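Local coordinates for protein MCG133388, isoform CRA_f (Mus musculus, PDB 4ZPO) that probably acts in calcium-dependent cell adhesion through its extracellular cadherin domains, the first three present here, and may help establish and maintain specific neuronal connections, at residues N42-F46 and V57-I61; C73-V77 and R89-I94; S216-L222 and C305-V311. All coordinates share one frame; numbering follows the deposited sequence.

Interaction 1: residues N42-F46 and V57-I61; sequences NGRYF and VSQKI
Ile61 lies against both aromatic residues of the 42-46 segment. Its CG1 sits obliquely to the Tyr45 ring, 3.8 Å from Tyr45 CD1, and its CD1 is 4.0 Å from Phe46 CZ. Ile61 CG1 is anti to the carbonyl carbon (chi1 -62°) and the chain runs on extended to CD1 (chi2 176°), which carries the methyl in beside Tyr45 CB and the far end of the Phe46 ring. Tyr45 CB rests over one face of the Phe46 ring, offset toward its rim, while Arg44 CG covers a face of the Tyr45 ring, 3.9 Å above its plane. The Arg44 head is held by a salt bridge to Glu41. Between the backbones, Tyr45 O accepts Ser58 N at 2.6 Å, the donor standing well above the carbonyl plane, and a weak second bond from Gln59 N at 3.5 Å. The Ser58 CB packs 3.4 Å from Phe46 O, and Gln59 CB lies 3.7 Å from Arg44 O. Phe46 and Val57 form an antiparallel non-hydrogen-bonded pair where strands 46-48 and 54-57 meet. Past this pair, the Ile61 backbone bonds to Glu9, a calcium ligand. The chemistry is thus divided: one carbonyl gathers the turn at 58-59, whereas hydrocarbon contact seats the Ile61 side chain, and the loop leading to the calcium site is probably placed by both, apolar packing on Ile61 and backbone bonds at Tyr45 O and Glu9.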
loop_
_atom_site.group_PDB
_atom_site.type_symbol
_atom_site.label_atom_id
_atom_site.label_comp_id
_atom_site.label_asym_id
_atom_site.label_seq_id
_atom_site.Cartn_x
_atom_site.Cartn_y
_atom_site.Cartn_z
ATOM N N ASN A 42 35.367 -30.053 1.039
ATOM C CA ASN A 42 35.800 -29.289 2.205
ATOM C C ASN A 42 36.660 -28.091 1.820
ATOM O O ASN A 42 36.625 -27.053 2.477
ATOM C CB ASN A 42 36.570 -30.188 3.174
ATOM C CG ASN A 42 35.751 -31.370 3.646
ATOM O OD1 ASN A 42 35.594 -32.359 2.931
ATOM N ND2 ASN A 42 35.225 -31.276 4.861
ATOM N N GLY A 43 37.428 -28.245 0.746
ATOM C CA GLY A 43 38.327 -27.199 0.292
ATOM C C GLY A 43 37.679 -26.210 -0.657
ATOM O O GLY A 43 38.364 -25.384 -1.260
ATOM N N ARG A 44 36.359 -26.293 -0.792
ATOM C CA ARG A 44 35.624 -25.377 -1.656
ATOM C C ARG A 44 35.683 -23.952 -1.118
ATOM O O ARG A 44 35.917 -23.004 -1.869
ATOM C CB ARG A 44 34.168 -25.821 -1.805
ATOM C CG ARG A 44 33.306 -24.849 -2.598
ATOM C CD ARG A 44 31.856 -25.303 -2.656
ATOM N NE ARG A 44 31.695 -26.544 -3.408
ATOM C CZ ARG A 44 31.478 -26.597 -4.717
ATOM N NH1 ARG A 44 31.398 -25.478 -5.425
ATOM N NH2 ARG A 44 31.342 -27.769 -5.322
ATOM N N TYR A 45 35.477 -23.806 0.187
ATOM C CA TYR A 45 35.474 -22.491 0.816
ATOM C C TYR A 45 36.693 -22.271 1.707
ATOM O O TYR A 45 36.966 -21.147 2.126
ATOM C CB TYR A 45 34.197 -22.291 1.637
ATOM C CG TYR A 45 32.920 -22.334 0.828
ATOM C CD1 TYR A 45 32.561 -21.274 0.004
ATOM C CD2 TYR A 45 32.068 -23.428 0.898
ATOM C CE1 TYR A 45 31.392 -21.308 -0.735
ATOM C CE2 TYR A 45 30.896 -23.470 0.165
ATOM C CZ TYR A 45 30.563 -22.408 -0.650
ATOM O OH TYR A 45 29.397 -22.448 -1.382
ATOM N N PHE A 46 37.428 -23.341 1.995
ATOM C CA PHE A 46 38.565 -23.246 2.906
ATOM C C PHE A 46 39.862 -23.790 2.310
ATOM O O PHE A 46 39.857 -24.501 1.305
ATOM C CB PHE A 46 38.260 -23.981 4.213
ATOM C CG PHE A 46 37.067 -23.445 4.946
ATOM C CD1 PHE A 46 37.117 -22.208 5.566
ATOM C CD2 PHE A 46 35.898 -24.181 5.023
ATOM C CE1 PHE A 46 36.019 -21.711 6.243
ATOM C CE2 PHE A 46 34.799 -23.693 5.700
ATOM C CZ PHE A 46 34.859 -22.456 6.311
ATOM N N VAL A 57 40.138 -18.718 4.576
ATOM C CA VAL A 57 39.038 -18.652 3.621
ATOM C C VAL A 57 39.551 -18.762 2.187
ATOM O O VAL A 57 40.336 -17.928 1.736
ATOM C CB VAL A 57 38.242 -17.343 3.776
ATOM C CG1 VAL A 57 37.150 -17.259 2.727
ATOM C CG2 VAL A 57 37.657 -17.240 5.176
ATOM N N SER A 58 39.108 -19.797 1.478
ATOM C CA SER A 58 39.526 -20.012 0.096
ATOM C C SER A 58 38.703 -19.167 -0.870
ATOM O O SER A 58 39.248 -18.490 -1.742
ATOM C CB SER A 58 39.411 -21.490 -0.276
ATOM O OG SER A 58 39.640 -21.687 -1.661
ATOM N N GLN A 59 37.386 -19.220 -0.710
ATOM C CA GLN A 59 36.476 -18.449 -1.550
ATOM C C GLN A 59 35.500 -17.665 -0.679
ATOM O O GLN A 59 35.141 -18.111 0.411
ATOM C CB GLN A 59 35.719 -19.370 -2.510
ATOM C CG GLN A 59 34.891 -18.642 -3.554
ATOM C CD GLN A 59 34.026 -19.581 -4.372
ATOM O OE1 GLN A 59 34.110 -20.801 -4.235
ATOM N NE2 GLN A 59 33.182 -19.013 -5.228
ATOM N N LYS A 60 35.081 -16.497 -1.161
ATOM C CA LYS A 60 34.147 -15.645 -0.431
ATOM C C LYS A 60 32.869 -16.407 -0.079
ATOM O O LYS A 60 32.229 -16.999 -0.948
ATOM C CB LYS A 60 33.818 -14.397 -1.251
ATOM C CG LYS A 60 33.296 -13.228 -0.436
ATOM C CD LYS A 60 33.217 -11.965 -1.282
ATOM C CE LYS A 60 32.739 -10.778 -0.466
ATOM N NZ LYS A 60 32.627 -9.545 -1.292
ATOM N N ILE A 61 32.514 -16.395 1.202
ATOM C CA ILE A 61 31.398 -17.189 1.704
ATOM C C ILE A 61 30.132 -16.361 1.898
ATOM O O ILE A 61 30.151 -15.325 2.563
ATOM C CB ILE A 61 31.754 -17.866 3.043
ATOM C CG1 ILE A 61 32.928 -18.830 2.856
ATOM C CG2 ILE A 61 30.550 -18.595 3.618
ATOM C CD1 ILE A 61 33.407 -19.463 4.144
#

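Interaction 2: residues C73-V77 and R89-I94; sequences CLLPV and RVEVEI
Leu75 and Val92 exchange two backbone hydrogen bonds, as do Val77 and Val90, and Ile94 N adds another to Cys73 O at 2.9 Å. Strands 74-81 and 86-95 are thus paired antiparallel as the two arms of a hairpin, and Pro76 stands opposite Glu91 in a non-hydrogen-bonded pair, where its lack of an N-H costs no bond to this neighbour. On the face shared by Leu74, Pro76, Glu91 and Glu93, the Glu91 side chain begins with CB 3.7 Å from Leu74 CD1. CG is anti to the carbonyl carbon (chi1 -63°), and the chain stays extended through CD to a carboxylate whose two oxygens have different duties. OE1 lies 3.7 Å from Leu74 CD1 and makes a salt bridge to Arg3; OE2, through its anti lone pair, accepts a hydrogen bond from Arg89 NE at 3.0 Å, part of a salt bridge at the edge of the guanidinium, with a weak second bond from NH2. That guanidinium also packs obliquely on Pro76 CB, 3.7 Å from Arg89 NH1. An alanine in place of Glu91 would remove the carboxylate, which would probably leave Arg3 and Arg89 without their shared mate and let the Arg89 head turn more freely over Pro76. On the other face, Val77 CG2 approaches Val90 CB at 3.6 Å. Cys73 SG, disulfide-bonded to Cys67, touches Ile94 CG1 at 3.6 Å. A beta hairpin next to a disulfide with five residues between its cysteines is characteristic of the first cadherin domain of protocadherins.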
loop_
_atom_site.group_PDB
_atom_site.type_symbol
_atom_site.label_atom_id
_atom_site.label_comp_id
_atom_site.label_asym_id
_atom_site.label_seq_id
_atom_site.Cartn_x
_atom_site.Cartn_y
_atom_site.Cartn_z
ATOM N N CYS A 73 24.725 -20.928 11.645
ATOM C CA CYS A 73 25.350 -21.535 10.479
ATOM C C CYS A 73 26.633 -22.255 10.880
ATOM O O CYS A 73 27.663 -21.624 11.111
ATOM C CB CYS A 73 25.640 -20.477 9.411
ATOM S SG CYS A 73 26.168 -21.140 7.814
ATOM N N LEU A 74 26.562 -23.580 10.964
ATOM C CA LEU A 74 27.706 -24.390 11.367
ATOM C C LEU A 74 28.251 -25.193 10.192
ATOM O O LEU A 74 27.646 -26.177 9.770
ATOM C CB LEU A 74 27.321 -25.331 12.513
ATOM C CG LEU A 74 27.546 -24.850 13.951
ATOM C CD1 LEU A 74 29.034 -24.768 14.259
ATOM C CD2 LEU A 74 26.872 -23.507 14.206
ATOM N N LEU A 75 29.397 -24.769 9.669
ATOM C CA LEU A 75 30.011 -25.438 8.529
ATOM C C LEU A 75 31.010 -26.491 8.994
ATOM O O LEU A 75 32.051 -26.160 9.560
ATOM C CB LEU A 75 30.700 -24.420 7.619
ATOM C CG LEU A 75 30.517 -24.635 6.117
ATOM C CD1 LEU A 75 29.039 -24.593 5.755
ATOM C CD2 LEU A 75 31.292 -23.591 5.326
ATOM N N PRO A 76 30.692 -27.773 8.760
ATOM C CA PRO A 76 31.553 -28.879 9.188
ATOM C C PRO A 76 32.641 -29.223 8.171
ATOM O O PRO A 76 32.345 -29.476 7.003
ATOM C CB PRO A 76 30.568 -30.039 9.340
ATOM C CG PRO A 76 29.522 -29.760 8.310
ATOM C CD PRO A 76 29.431 -28.255 8.167
ATOM N N VAL A 77 33.892 -29.224 8.618
ATOM C CA VAL A 77 34.996 -29.655 7.771
ATOM C C VAL A 77 35.750 -30.805 8.427
ATOM O O VAL A 77 35.674 -31.002 9.640
ATOM C CB VAL A 77 35.973 -28.506 7.462
ATOM C CG1 VAL A 77 35.303 -27.463 6.581
ATOM C CG2 VAL A 77 36.483 -27.879 8.744
ATOM N N ARG A 89 37.010 -33.516 13.660
ATOM C CA ARG A 89 35.875 -32.717 13.214
ATOM C C ARG A 89 36.041 -31.258 13.620
ATOM O O ARG A 89 36.236 -30.948 14.794
ATOM C CB ARG A 89 34.567 -33.273 13.781
ATOM C CG ARG A 89 33.347 -32.420 13.467
ATOM C CD ARG A 89 32.067 -33.075 13.961
ATOM N NE ARG A 89 30.899 -32.229 13.732
ATOM C CZ ARG A 89 30.200 -32.208 12.602
ATOM N NH1 ARG A 89 30.553 -32.987 11.587
ATOM N NH2 ARG A 89 29.150 -31.408 12.482
ATOM N N VAL A 90 35.967 -30.363 12.641
ATOM C CA VAL A 90 36.088 -28.935 12.908
ATOM C C VAL A 90 34.822 -28.199 12.485
ATOM O O VAL A 90 34.408 -28.273 11.328
ATOM C CB VAL A 90 37.298 -28.322 12.182
ATOM C CG1 VAL A 90 37.413 -26.839 12.502
ATOM C CG2 VAL A 90 38.573 -29.057 12.561
ATOM N N GLU A 91 34.210 -27.494 13.429
ATOM C CA GLU A 91 32.985 -26.754 13.153
ATOM C C GLU A 91 33.251 -25.256 13.072
ATOM O O GLU A 91 33.501 -24.600 14.085
ATOM C CB GLU A 91 31.932 -27.047 14.222
ATOM C CG GLU A 91 31.488 -28.498 14.269
ATOM C CD GLU A 91 30.396 -28.740 15.290
ATOM O OE1 GLU A 91 30.064 -27.799 16.041
ATOM O OE2 GLU A 91 29.867 -29.871 15.340
ATOM N N VAL A 92 33.197 -24.721 11.858
ATOM C CA VAL A 92 33.412 -23.297 11.636
ATOM C C VAL A 92 32.083 -22.560 11.512
ATOM O O VAL A 92 31.342 -22.754 10.548
ATOM C CB VAL A 92 34.253 -23.042 10.372
ATOM C CG1 VAL A 92 34.429 -21.552 10.147
ATOM C CG2 VAL A 92 35.602 -23.734 10.485
ATOM N N GLU A 93 31.785 -21.713 12.493
ATOM C CA GLU A 93 30.541 -20.953 12.488
ATOM C C GLU A 93 30.641 -19.745 11.566
ATOM O O GLU A 93 31.604 -18.980 11.632
ATOM C CB GLU A 93 30.175 -20.504 13.903
ATOM C CG GLU A 93 28.830 -19.798 13.995
ATOM C CD GLU A 93 28.491 -19.357 15.406
ATOM O OE1 GLU A 93 29.398 -19.368 16.267
ATOM O OE2 GLU A 93 27.319 -19.002 15.653
ATOM N N ILE A 94 29.642 -19.581 10.706
ATOM C CA ILE A 94 29.594 -18.441 9.798
ATOM C C ILE A 94 28.742 -17.328 10.396
ATOM O O ILE A 94 27.513 -17.395 10.369
ATOM C CB ILE A 94 29.030 -18.833 8.419
ATOM C CG1 ILE A 94 29.662 -20.137 7.931
ATOM C CG2 ILE A 94 29.257 -17.711 7.415
ATOM C CD1 ILE A 94 31.148 -20.043 7.675
#

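Interaction 3: residues S216-L222 and C305-V311; sequences SVLRVGL and CVIQVDV
Val220 and Leu222 pack against Val309 where strand 217-221 joins strand 302-310 in the parallel A'-G pairing at the edge of one sheet of the Greek-key beta sandwich of a cadherin domain, here the third. The two run 19° apart in direction. Leu218 straddles Ile307, its N donating to Val306 O and its O accepting Gln308 N at 2.7 Å; Val220 repeats the pattern around Val309, and Leu222 N continues it to Asp310 O at 2.9 Å. At the beginning the ladder is slacker, Val306 N reaching Ser216 O only in a weak bond of 3.3 Å.

The inward face carries Leu218, Val220, Ile307 and Val309; of these, Leu218, Ile307 and Val309 meet Leu232, Leu233 and Leu235 of strand 231-238 in the opposing sheet. Packing between the two segments is tightest toward their C-terminal ends, where Leu222 CD2 lies 3.6 Å from Val309 CG1 and 3.7 Å from Val311 CB. Farther back the fit is looser: Val220 CG2 approaches Val309 CG2 at 4.3 Å and Ile307 CG2 at 4.4 Å.

The outward face holds Val217, Arg219, Val306, Gln308 and Asp310 and is largely exposed, and its cross-strand grip is polar. Arg219 starts out extended and then bends at chi3 (-60°), which brings the edge of its guanidinium up to the Gln308 amide oxygen; the two planes are 28° apart. The oxygen lies close to the guanidinium plane and receives a weak bond from NH2 as well as a firmer one, in which Arg219 NE donates to Gln308 OE1 at 3.0 Å, nearly along the C=O axis.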
loop_
_atom_site.group_PDB
_atom_site.type_symbol
_atom_site.label_atom_id
_atom_site.label_comp_id
_atom_site.label_asym_id
_atom_site.label_seq_id
_atom_site.Cartn_x
_atom_site.Cartn_y
_atom_site.Cartn_z
ATOM N N SER A 216 -31.747 28.463 -3.541
ATOM C CA SER A 216 -32.766 27.714 -2.816
ATOM C C SER A 216 -34.159 28.243 -3.147
ATOM O O SER A 216 -35.116 27.475 -3.266
ATOM C CB SER A 216 -32.516 27.788 -1.307
ATOM O OG SER A 216 -33.494 27.056 -0.589
ATOM N N VAL A 217 -34.263 29.560 -3.291
ATOM C CA VAL A 217 -35.518 30.207 -3.654
ATOM C C VAL A 217 -35.275 31.263 -4.730
ATOM O O VAL A 217 -34.408 32.123 -4.582
ATOM C CB VAL A 217 -36.195 30.868 -2.434
ATOM C CG1 VAL A 217 -37.371 31.728 -2.876
ATOM C CG2 VAL A 217 -36.644 29.813 -1.434
ATOM N N LEU A 218 -36.040 31.189 -5.814
ATOM C CA LEU A 218 -35.926 32.159 -6.896
ATOM C C LEU A 218 -37.245 32.882 -7.135
ATOM O O LEU A 218 -38.291 32.252 -7.283
ATOM C CB LEU A 218 -35.461 31.477 -8.183
ATOM C CG LEU A 218 -33.989 31.673 -8.545
ATOM C CD1 LEU A 218 -33.594 30.774 -9.703
ATOM C CD2 LEU A 218 -33.721 33.132 -8.882
ATOM N N ARG A 219 -37.186 34.209 -7.171
ATOM C CA ARG A 219 -38.367 35.022 -7.427
ATOM C C ARG A 219 -38.203 35.821 -8.713
ATOM O O ARG A 219 -37.322 36.674 -8.818
ATOM C CB ARG A 219 -38.640 35.966 -6.254
ATOM C CG ARG A 219 -39.850 36.865 -6.459
ATOM C CD ARG A 219 -40.014 37.849 -5.312
ATOM N NE ARG A 219 -40.200 37.175 -4.031
ATOM C CZ ARG A 219 -40.367 37.804 -2.872
ATOM N NH1 ARG A 219 -40.369 39.130 -2.830
ATOM N NH2 ARG A 219 -40.529 37.108 -1.756
ATOM N N VAL A 220 -39.053 35.535 -9.695
ATOM C CA VAL A 220 -39.034 36.262 -10.957
ATOM C C VAL A 220 -40.414 36.821 -11.278
ATOM O O VAL A 220 -41.408 36.447 -10.655
ATOM C CB VAL A 220 -38.567 35.373 -12.123
ATOM C CG1 VAL A 220 -37.121 34.949 -11.924
ATOM C CG2 VAL A 220 -39.477 34.161 -12.264
ATOM N N GLY A 221 -40.468 37.717 -12.256
ATOM C CA GLY A 221 -41.722 38.317 -12.669
ATOM C C GLY A 221 -41.860 38.368 -14.176
ATOM O O GLY A 221 -40.902 38.677 -14.885
ATOM N N LEU A 222 -43.054 38.058 -14.669
ATOM C CA LEU A 222 -43.325 38.126 -16.100
ATOM C C LEU A 222 -44.519 39.038 -16.371
ATOM O O LEU A 222 -45.455 39.097 -15.572
ATOM C CB LEU A 222 -43.571 36.727 -16.678
ATOM C CG LEU A 222 -44.975 36.114 -16.635
ATOM C CD1 LEU A 222 -45.003 34.808 -17.414
ATOM C CD2 LEU A 222 -45.447 35.891 -15.210
ATOM N N CYS A 305 -35.790 23.389 -5.522
ATOM C CA CYS A 305 -35.801 24.831 -5.728
ATOM C C CYS A 305 -37.225 25.326 -5.912
ATOM O O CYS A 305 -37.936 24.879 -6.812
ATOM C CB CYS A 305 -34.952 25.215 -6.941
ATOM S SG CYS A 305 -34.955 26.977 -7.330
ATOM N N VAL A 306 -37.645 26.247 -5.053
ATOM C CA VAL A 306 -38.972 26.834 -5.171
ATOM C C VAL A 306 -38.911 28.121 -5.985
ATOM O O VAL A 306 -38.199 29.059 -5.628
ATOM C CB VAL A 306 -39.587 27.128 -3.795
ATOM C CG1 VAL A 306 -40.874 27.916 -3.951
ATOM C CG2 VAL A 306 -39.837 25.833 -3.040
ATOM N N ILE A 307 -39.654 28.154 -7.086
ATOM C CA ILE A 307 -39.673 29.324 -7.956
ATOM C C ILE A 307 -40.958 30.123 -7.790
ATOM O O ILE A 307 -42.054 29.615 -8.028
ATOM C CB ILE A 307 -39.515 28.928 -9.432
ATOM C CG1 ILE A 307 -38.204 28.171 -9.637
ATOM C CG2 ILE A 307 -39.568 30.161 -10.321
ATOM C CD1 ILE A 307 -37.939 27.801 -11.072
ATOM N N GLN A 308 -40.814 31.378 -7.379
ATOM C CA GLN A 308 -41.956 32.267 -7.212
ATOM C C GLN A 308 -42.139 33.143 -8.446
ATOM O O GLN A 308 -41.281 33.964 -8.772
ATOM C CB GLN A 308 -41.784 33.134 -5.963
ATOM C CG GLN A 308 -41.794 32.347 -4.663
ATOM C CD GLN A 308 -41.555 33.220 -3.449
ATOM O OE1 GLN A 308 -40.962 34.293 -3.548
ATOM N NE2 GLN A 308 -42.021 32.764 -2.292
ATOM N N VAL A 309 -43.263 32.957 -9.131
ATOM C CA VAL A 309 -43.549 33.699 -10.352
ATOM C C VAL A 309 -44.613 34.764 -10.113
ATOM O O VAL A 309 -45.760 34.447 -9.804
ATOM C CB VAL A 309 -44.020 32.762 -11.480
ATOM C CG1 VAL A 309 -44.348 33.557 -12.728
ATOM C CG2 VAL A 309 -42.964 31.711 -11.774
ATOM N N ASP A 310 -44.224 36.027 -10.257
ATOM C CA ASP A 310 -45.142 37.145 -10.064
ATOM C C ASP A 310 -45.624 37.700 -11.400
ATOM O O ASP A 310 -44.847 37.832 -12.343
ATOM C CB ASP A 310 -44.472 38.250 -9.243
ATOM C CG ASP A 310 -45.293 39.524 -9.194
ATOM O OD1 ASP A 310 -46.207 39.614 -8.347
ATOM O OD2 ASP A 310 -45.021 40.440 -9.999
ATOM N N VAL A 311 -46.911 38.023 -11.477
ATOM C CA VAL A 311 -47.482 38.592 -12.693
ATOM C C VAL A 311 -48.414 39.755 -12.372
ATOM O O VAL A 311 -48.013 40.916 -12.426
ATOM C CB VAL A 311 -48.254 37.535 -13.504
ATOM C CG1 VAL A 311 -49.364 36.932 -12.666
ATOM C CG2 VAL A 311 -48.814 38.150 -14.779
#

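Interactions 1 and 2 share the core of the first cadherin domain: the Phe46 ring packs on Leu75, Val77 and Val92, and Ile61 touches Ile94, so segments 42-46 and 57-61 lie against the hairpin's inner face. Interaction 3 lies in the third domain, its centre about 94 Å from those of the other two. All three are partly buried, apolar inside and polar nearer solvent. Strands 86-95 and 302-310 are each the last in chain order and an inner strand of a mixed sheet, but interaction 2 pairs it antiparallel with the preceding strand, interaction 3 parallel with the sheet's first. Outside, interaction 2 has charged pairs, interaction 3 an arginine-amide bond; interaction 1 combines apolar packing on Ile61 with backbone bonds to one carbonyl.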